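Long-range contact in ancestral congerin Con-anc (PDB 3AK0), which binds galactose-containing glycans in its sugar pocket as a reconstructed ancestral fish galectin: residues G4-N9 / F118-L123. Sequence-based numbering, arbitrary orientation.
Sequences GVEVKN and FNFIYL
N119 meets N9 where the chain turns a corner after strand 6-8: N9 N makes a weak, bent bond to N119 O (117° at the hydrogen), and a water bridges the two residues, accepting from the same N9 N and donating to N119 OD1. N119 and F120 both face G36 on the other flank, forming a classic beta bulge. With CG anti to the backbone N (chi1 -175°), the F120 ring leans across toward the partner strand, past K8, its pair in register, to E6, whose OE1 lies in the ring plane at its edge, 3.6 Å from F120 CZ; the carboxylate is turned 67° from the ring. I121 and V7 form the hydrogen-bonded pair, V7 N to I121 O at 2.8 Å and nearly straight, I121 N back to V7 O at 3.0 Å, and their beta-carbons point to the face opposite F120 and Y122. Y122 packs its CB 3.9 Å from E6 CG, the two side chains lying side by side. At L123 the backbone N donates to V5 O and the carbonyl accepts from G4 N, both at 2.9 Å, while V5 CG1 lies 3.8 Å from L123 CB, the side chains crossing at about a right angle. In this galectin beta-sandwich, strand 118-123 is flanked on its far side by strand 30-35, and strand 6-8 pairs antiparallel with a strand of the second subunit, carrying the sheet across the dimer interface.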
loop_
_atom_site.group_PDB
_atom_site.type_symbol
_atom_site.label_atom_id
_atom_site.label_comp_id
_atom_site.label_asym_id
_atom_site.label_seq_id
_atom_site.Cartn_x
_atom_site.Cartn_y
_atom_site.Cartn_z
ATOM N N GLY A 4 2.267 12.025 2.736
ATOM C CA GLY A 4 2.175 10.751 3.453
ATOM C C GLY A 4 2.562 9.628 2.508
ATOM O O GLY A 4 3.409 9.808 1.628
ATOM N N VAL A 5 1.938 8.491 2.735
ATOM C CA VAL A 5 2.257 7.278 1.999
ATOM C C VAL A 5 2.150 7.488 0.481
ATOM O O VAL A 5 1.195 8.127 0.009
ATOM C CB VAL A 5 1.341 6.123 2.467
ATOM C CG1 VAL A 5 -0.160 6.453 2.249
ATOM C CG2 VAL A 5 1.702 4.844 1.798
ATOM N N GLU A 6 3.125 6.959 -0.270
ATOM C CA GLU A 6 3.062 6.832 -1.736
ATOM C C GLU A 6 3.088 5.359 -2.061
ATOM O O GLU A 6 3.923 4.620 -1.531
ATOM C CB GLU A 6 4.261 7.519 -2.401
ATOM C CG GLU A 6 4.298 9.013 -2.079
ATOM C CD GLU A 6 5.413 9.784 -2.763
ATOM O OE1 GLU A 6 5.965 9.294 -3.767
ATOM O OE2 GLU A 6 5.737 10.899 -2.290
ATOM N N VAL A 7 2.187 4.928 -2.933
ATOM C CA VAL A 7 2.150 3.545 -3.360
ATOM C C VAL A 7 2.379 3.588 -4.857
ATOM O O VAL A 7 1.564 4.106 -5.592
ATOM C CB VAL A 7 0.797 2.868 -3.048
ATOM C CG1 VAL A 7 0.890 1.341 -3.420
ATOM C CG2 VAL A 7 0.437 3.029 -1.577
ATOM N N LYS A 8 3.515 3.046 -5.271
ATOM C CA LYS A 8 3.967 3.114 -6.642
ATOM C C LYS A 8 3.835 1.742 -7.305
ATOM O O LYS A 8 4.048 0.710 -6.669
ATOM C CB LYS A 8 5.421 3.596 -6.625
ATOM C CG LYS A 8 6.075 3.785 -7.958
ATOM C CD LYS A 8 7.542 4.054 -7.750
ATOM C CE LYS A 8 8.271 4.161 -9.067
ATOM N NZ LYS A 8 9.725 4.384 -8.864
ATOM N N ASN A 9 3.466 1.735 -8.586
ATOM C CA ASN A 9 3.356 0.529 -9.407
ATOM C C ASN A 9 2.259 -0.381 -8.909
ATOM O O ASN A 9 2.381 -1.584 -8.944
ATOM C CB ASN A 9 4.662 -0.273 -9.444
ATOM C CG ASN A 9 5.782 0.451 -10.145
ATOM O OD1 ASN A 9 6.964 0.191 -9.871
ATOM N ND2 ASN A 9 5.441 1.353 -11.058
ATOM N N PHE A 118 -4.581 2.865 -13.635
ATOM C CA PHE A 118 -3.698 3.833 -12.964
ATOM C C PHE A 118 -2.668 3.058 -12.166
ATOM O O PHE A 118 -2.864 1.864 -11.896
ATOM C CB PHE A 118 -4.500 4.754 -12.031
ATOM C CG PHE A 118 -5.590 5.453 -12.751
ATOM C CD1 PHE A 118 -5.305 6.570 -13.525
ATOM C CD2 PHE A 118 -6.875 4.907 -12.767
ATOM C CE1 PHE A 118 -6.305 7.175 -14.300
ATOM C CE2 PHE A 118 -7.883 5.525 -13.518
ATOM C CZ PHE A 118 -7.586 6.654 -14.298
ATOM N N ASN A 119 -1.583 3.720 -11.787
ATOM C CA ASN A 119 -0.472 2.977 -11.205
ATOM C C ASN A 119 0.081 3.576 -9.920
ATOM O O ASN A 119 1.078 3.081 -9.385
ATOM C CB ASN A 119 0.646 2.788 -12.235
ATOM C CG ASN A 119 1.088 4.089 -12.857
ATOM O OD1 ASN A 119 1.908 4.807 -12.296
ATOM N ND2 ASN A 119 0.579 4.380 -14.067
ATOM N N PHE A 120 -0.559 4.615 -9.399
ATOM C CA PHE A 120 0.030 5.379 -8.288
ATOM C C PHE A 120 -1.079 5.899 -7.388
ATOM O O PHE A 120 -2.094 6.411 -7.889
ATOM C CB PHE A 120 0.871 6.537 -8.836
ATOM C CG PHE A 120 1.617 7.303 -7.789
ATOM C CD1 PHE A 120 2.892 6.887 -7.397
ATOM C CD2 PHE A 120 1.078 8.464 -7.233
ATOM C CE1 PHE A 120 3.602 7.597 -6.426
ATOM C CE2 PHE A 120 1.789 9.189 -6.265
ATOM C CZ PHE A 120 3.038 8.747 -5.860
ATOM N N ILE A 121 -0.913 5.721 -6.073
ATOM C CA ILE A 121 -1.820 6.358 -5.092
ATOM C C ILE A 121 -0.943 7.082 -4.067
ATOM O O ILE A 121 0.150 6.633 -3.743
ATOM C CB ILE A 121 -2.677 5.286 -4.333
ATOM C CG1 ILE A 121 -3.435 4.394 -5.317
ATOM C CG2 ILE A 121 -3.630 5.943 -3.258
ATOM C CD1 ILE A 121 -3.699 3.000 -4.775
ATOM N N TYR A 122 -1.416 8.214 -3.544
ATOM C CA TYR A 122 -0.749 8.738 -2.367
ATOM C C TYR A 122 -1.694 9.500 -1.482
ATOM O O TYR A 122 -2.732 9.998 -1.940
ATOM C CB TYR A 122 0.496 9.564 -2.731
ATOM C CG TYR A 122 0.278 10.999 -3.138
ATOM C CD1 TYR A 122 0.586 12.031 -2.262
ATOM C CD2 TYR A 122 -0.160 11.324 -4.425
ATOM C CE1 TYR A 122 0.436 13.362 -2.625
ATOM C CE2 TYR A 122 -0.307 12.648 -4.800
ATOM C CZ TYR A 122 -0.016 13.664 -3.886
ATOM O OH TYR A 122 -0.174 15.007 -4.214
ATOM N N LEU A 123 -1.332 9.592 -0.202
ATOM C CA LEU A 123 -2.120 10.363 0.737
ATOM C C LEU A 123 -1.319 11.616 1.055
ATOM O O LEU A 123 -0.085 11.576 1.163
ATOM C CB LEU A 123 -2.402 9.543 2.021
ATOM C CG LEU A 123 -3.229 10.201 3.143
ATOM C CD1 LEU A 123 -3.830 9.102 3.959
ATOM C CD2 LEU A 123 -2.364 11.144 4.008
HETATM O O HOH W 1 3.874 4.164 -10.485
#